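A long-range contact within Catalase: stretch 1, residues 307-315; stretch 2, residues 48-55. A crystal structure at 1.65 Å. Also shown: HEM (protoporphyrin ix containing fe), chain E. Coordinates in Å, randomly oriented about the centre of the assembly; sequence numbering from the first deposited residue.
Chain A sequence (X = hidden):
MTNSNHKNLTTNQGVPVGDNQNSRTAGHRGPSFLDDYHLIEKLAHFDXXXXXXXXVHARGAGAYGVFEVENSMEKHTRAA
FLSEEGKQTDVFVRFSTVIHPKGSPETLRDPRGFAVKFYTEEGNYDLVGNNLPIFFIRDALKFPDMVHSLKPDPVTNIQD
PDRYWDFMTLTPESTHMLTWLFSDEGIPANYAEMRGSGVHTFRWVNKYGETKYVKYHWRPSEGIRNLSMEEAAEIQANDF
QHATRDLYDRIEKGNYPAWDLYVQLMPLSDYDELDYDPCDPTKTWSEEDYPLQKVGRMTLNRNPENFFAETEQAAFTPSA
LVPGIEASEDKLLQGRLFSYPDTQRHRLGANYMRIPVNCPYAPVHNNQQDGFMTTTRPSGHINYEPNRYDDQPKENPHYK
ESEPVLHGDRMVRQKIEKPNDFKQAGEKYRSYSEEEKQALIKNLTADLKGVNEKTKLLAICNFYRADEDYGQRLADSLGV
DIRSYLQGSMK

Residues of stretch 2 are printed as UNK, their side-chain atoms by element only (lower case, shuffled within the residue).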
# COMPACT_ATOMS: atom_id res chain seq x y z
N PHE A 307 8.36 17.35 -11.69
CA PHE A 307 7.23 17.81 -10.88
C PHE A 307 6.79 16.73 -9.89
O PHE A 307 6.53 16.99 -8.70
CB PHE A 307 6.07 18.22 -11.80
CG PHE A 307 4.88 18.80 -11.08
CD1 PHE A 307 3.90 17.98 -10.59
CD2 PHE A 307 4.79 20.15 -10.86
CE1 PHE A 307 2.84 18.50 -9.89
CE2 PHE A 307 3.68 20.70 -10.28
CZ PHE A 307 2.71 19.89 -9.76
N PHE A 308 6.63 15.51 -10.37
CA PHE A 308 6.18 14.44 -9.46
C PHE A 308 7.17 14.26 -8.28
O PHE A 308 6.77 14.17 -7.11
CB PHE A 308 6.00 13.13 -10.21
CG PHE A 308 5.62 11.97 -9.35
CD1 PHE A 308 4.31 11.69 -9.08
CD2 PHE A 308 6.60 11.19 -8.74
CE1 PHE A 308 3.99 10.63 -8.22
CE2 PHE A 308 6.27 10.10 -7.92
CZ PHE A 308 4.98 9.82 -7.64
N ALA A 309 8.44 14.08 -8.61
CA ALA A 309 9.38 13.64 -7.65
C ALA A 309 9.59 14.69 -6.56
O ALA A 309 9.91 14.35 -5.42
CB ALA A 309 10.74 13.26 -8.31
N GLU A 310 9.48 15.96 -6.94
CA GLU A 310 9.79 17.10 -6.06
C GLU A 310 8.54 17.80 -5.58
O GLU A 310 8.34 17.90 -4.39
CB GLU A 310 10.73 18.06 -6.81
CG GLU A 310 12.08 17.42 -7.10
CD GLU A 310 12.91 18.22 -8.04
OE1 GLU A 310 13.32 19.30 -7.62
OE2 GLU A 310 13.12 17.78 -9.21
N THR A 311 7.66 18.22 -6.46
CA THR A 311 6.46 18.94 -6.01
C THR A 311 5.37 17.98 -5.48
O THR A 311 4.87 18.18 -4.37
CB THR A 311 5.94 19.89 -7.08
OG1 THR A 311 6.98 20.79 -7.47
CG2 THR A 311 4.74 20.65 -6.64
N GLU A 312 5.06 16.94 -6.25
CA GLU A 312 3.98 16.06 -5.84
C GLU A 312 4.37 15.33 -4.56
O GLU A 312 3.54 15.18 -3.68
CB GLU A 312 3.55 15.14 -6.96
CG GLU A 312 2.34 14.32 -6.56
CD GLU A 312 1.05 15.15 -6.40
OE1 GLU A 312 0.15 14.67 -5.70
OE2 GLU A 312 0.95 16.24 -7.01
N GLN A 313 5.64 14.92 -4.44
CA GLN A 313 6.06 14.12 -3.27
C GLN A 313 6.55 15.01 -2.06
O GLN A 313 6.90 14.44 -1.08
CB GLN A 313 7.22 13.19 -3.63
CG GLN A 313 6.81 11.96 -4.44
CD GLN A 313 7.91 10.95 -4.59
OE1 GLN A 313 7.67 9.74 -4.37
NE2 GLN A 313 9.07 11.39 -4.95
N ALA A 314 6.59 16.33 -2.18
CA ALA A 314 6.90 17.19 -1.09
C ALA A 314 5.98 17.01 0.08
O ALA A 314 4.74 16.97 -0.04
CB ALA A 314 6.97 18.63 -1.52
N ALA A 315 6.56 16.96 1.25
CA ALA A 315 5.86 16.74 2.49
C ALA A 315 6.29 17.88 3.45
O ALA A 315 7.45 17.96 3.83
CB ALA A 315 6.27 15.38 3.11
N UNK A 48 1.39 1.71 -12.38
CA UNK A 48 1.66 2.09 -10.98
C UNK A 48 2.25 3.49 -10.82
O UNK A 48 2.76 3.79 -9.74
c UNK A 48 1.93 -0.29 -10.10
c UNK A 48 2.88 -1.41 -9.80
n UNK A 48 1.85 -3.03 -11.82
c UNK A 48 2.60 1.02 -10.39
n UNK A 48 2.05 -2.55 -9.61
n UNK A 48 0.54 -4.16 -10.35
c UNK A 48 1.44 -3.23 -10.62
N UNK A 49 2.14 4.36 -11.82
CA UNK A 49 2.69 5.70 -11.73
C UNK A 49 2.05 6.57 -10.69
O UNK A 49 2.75 7.34 -10.02
o UNK A 49 4.21 6.18 -16.32
c UNK A 49 2.60 6.46 -13.02
c UNK A 49 3.58 5.96 -14.04
o UNK A 49 3.00 7.84 -15.46
c UNK A 49 3.57 6.72 -15.35
N UNK A 50 0.74 6.39 -10.44
CA UNK A 50 0.02 7.32 -9.59
C UNK A 50 0.04 6.93 -8.13
O UNK A 50 -0.06 5.76 -7.77
c UNK A 50 -1.66 7.88 -11.50
n UNK A 50 0.99 9.22 -13.79
c UNK A 50 -1.18 9.29 -11.80
n UNK A 50 -1.31 9.42 -13.23
n UNK A 50 -0.69 9.27 -15.39
c UNK A 50 -0.32 9.36 -14.11
c UNK A 50 -1.49 7.40 -10.09
N UNK A 51 0.08 7.95 -7.28
CA UNK A 51 -0.08 7.79 -5.85
C UNK A 51 -1.25 8.70 -5.39
O UNK A 51 -1.68 9.58 -6.16
c UNK A 51 1.24 8.20 -5.12
c UNK A 51 2.76 10.18 -4.42
c UNK A 51 2.37 7.28 -5.57
c UNK A 51 1.59 9.70 -5.31
N UNK A 52 -1.71 8.52 -4.17
CA UNK A 52 -2.88 9.36 -3.78
C UNK A 52 -2.52 10.82 -3.80
O UNK A 52 -1.42 11.16 -3.46
c UNK A 52 -3.25 8.88 -2.37
c UNK A 52 -1.35 7.58 -3.12
c UNK A 52 -2.60 7.52 -2.24
N UNK A 53 -3.43 11.65 -4.25
CA UNK A 53 -3.24 13.09 -4.12
C UNK A 53 -3.40 13.49 -2.66
O UNK A 53 -3.99 12.77 -1.84
c UNK A 53 -4.21 13.90 -5.03
c UNK A 53 -5.61 14.00 -4.53
o UNK A 53 -6.27 14.87 -6.74
c UNK A 53 -6.54 14.74 -5.47
o UNK A 53 -7.69 15.11 -4.99
N UNK A 54 -2.92 14.70 -2.36
CA UNK A 54 -3.15 15.25 -1.02
C UNK A 54 -4.63 15.37 -0.69
O UNK A 54 -5.40 15.73 -1.52
n UNK A 54 1.27 17.13 -3.29
c UNK A 54 1.72 17.75 -2.23
n UNK A 54 3.09 17.86 -2.06
c UNK A 54 -2.56 16.67 -0.90
n UNK A 54 0.88 18.21 -1.29
c UNK A 54 -0.58 18.14 -1.35
c UNK A 54 -1.03 16.70 -1.06
N UNK A 55 -4.98 15.04 0.55
CA UNK A 55 -6.37 15.06 0.93
C UNK A 55 -7.00 16.48 0.77
O UNK A 55 -8.23 16.60 0.52
c UNK A 55 -8.06 14.16 2.61
c UNK A 55 -5.99 15.31 3.45
c UNK A 55 -6.57 14.48 2.34
CHA HEM E . -2.10 20.26 3.37
CHB HEM E . -4.49 18.78 7.32
CHC HEM E . -5.21 23.54 8.58
CHD HEM E . -2.19 24.81 5.01
C1A HEM E . -2.72 19.46 4.32
C2A HEM E . -2.81 18.03 4.26
C3A HEM E . -3.48 17.62 5.37
C4A HEM E . -3.80 18.78 6.11
CMA HEM E . -3.80 16.25 5.90
CAA HEM E . -2.21 17.19 3.18
CBA HEM E . -0.69 17.25 3.40
CGA HEM E . 0.04 16.31 2.51
O1A HEM E . 1.28 16.45 2.41
O2A HEM E . -0.54 15.34 1.97
C1B HEM E . -4.89 19.98 7.96
C2B HEM E . -5.66 19.98 9.16
C3B HEM E . -5.89 21.29 9.52
C4B HEM E . -5.19 22.13 8.53
CMB HEM E . -6.12 18.74 9.88
CAB HEM E . -6.59 21.83 10.68
CBB HEM E . -6.86 21.02 11.71
C1C HEM E . -4.43 24.30 7.71
C2C HEM E . -4.09 25.61 7.94
C3C HEM E . -3.26 25.98 6.92
C4C HEM E . -3.02 24.86 6.09
CMC HEM E . -4.65 26.46 9.06
CAC HEM E . -2.58 27.22 6.81
CBC HEM E . -2.33 27.88 7.93
C1D HEM E . -1.95 23.63 4.29
C2D HEM E . -1.13 23.62 3.08
C3D HEM E . -1.11 22.38 2.59
C4D HEM E . -1.92 21.61 3.53
CMD HEM E . -0.47 24.86 2.54
CAD HEM E . -0.38 21.87 1.37
CBD HEM E . 1.08 21.64 1.81
CGD HEM E . 1.77 21.17 0.56
O1D HEM E . 2.14 22.03 -0.23
O2D HEM E . 1.96 19.94 0.33
NA HEM E . -3.31 19.92 5.49
NB HEM E . -4.65 21.27 7.65
NC HEM E . -3.72 23.82 6.63
ND HEM E . -2.41 22.41 4.54
FE HEM E . -3.49 21.87 6.03
O HOH W 1 -1.01 12.38 -6.83
O HOH W 2 0.74 12.89 -3.57
O HOH W 3 -1.51 16.49 -4.51

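Position 48 has seven side-chain atoms: three carbons, a nitrogen, then a carbon carrying two more nitrogens. That is a guanidinium on an unbranched chain. It stays out of reach of stretch 1. The residue is Arg48.

Position 49 has three side-chain carbons, the third carrying two oxygens. The side chain itself makes no contact with stretch 1. The backbone O of position 49 lies 3.9 Å from CE1 of Phe308. Three carbons before the oxygens, carboxyl carbon included, make it Glu49.

Position 50 repeats the pattern of three carbons, a nitrogen and a carbon with two nitrogens. CA-to-CB points away from stretch 1, and no contact is made. This is Arg50. NH1 of Arg50 donates to OE2 of Glu49 at 3.0 Å, a salt bridge.

Position 51 has four carbons and no polar atom. The chain forks at the first carbon, and one arm is two carbons long. CB points toward stretch 1, and the carbons touch Phe308 and Gln313. A fork at CB with unequal arms means Ile51. CG1 of Ile51 packs 3.9 Å from CE1 of Phe308, and its CD1 lies 4.4 Å from CG of Gln313.

Position 52 has three carbons that close a ring onto the backbone N. CB points away from stretch 1. This is Pro52. Its O receives a hydrogen bond from water 2, which also donates to OE1 of Glu312.

Position 53 has three carbons, the third with two oxygens. Its CA lies 4.1 Å from OE1 of Glu312, but the end of its side chain leads away. It is Glu53.

Position 54 again shows three carbons, a nitrogen and a carbon with two nitrogens. Here the end nitrogens reach carbonyls of Thr311 and Glu312. The residue is Arg54. Stretch 1 covers more of it than of any other residue here. Arg54 donates from NH2 to O of Thr311 at 2.9 Å, weakly from NH1 to O of Glu312 at 3.0 Å, and from NE to O2D of the heme at 2.6 Å.

Position 55 has three carbons, one carrying the other two. It misses stretch 1. It is Val55. CG1 of Val55 lies 3.4 Å from CMA of the heme.

The contact has an apolar part and a polar part. Ile51 packs against Phe308. Arg54 meets backbone carbonyls of stretch 1 and also donates to the heme. OE1 of Glu312 forms a long salt bridge with NH1 of Arg54, at 3.6 Å. Three waters donate to that same oxygen and link it to the backbone of Ile51, Pro52 and Arg54.

Stretch 2 48-55: RERIPERV
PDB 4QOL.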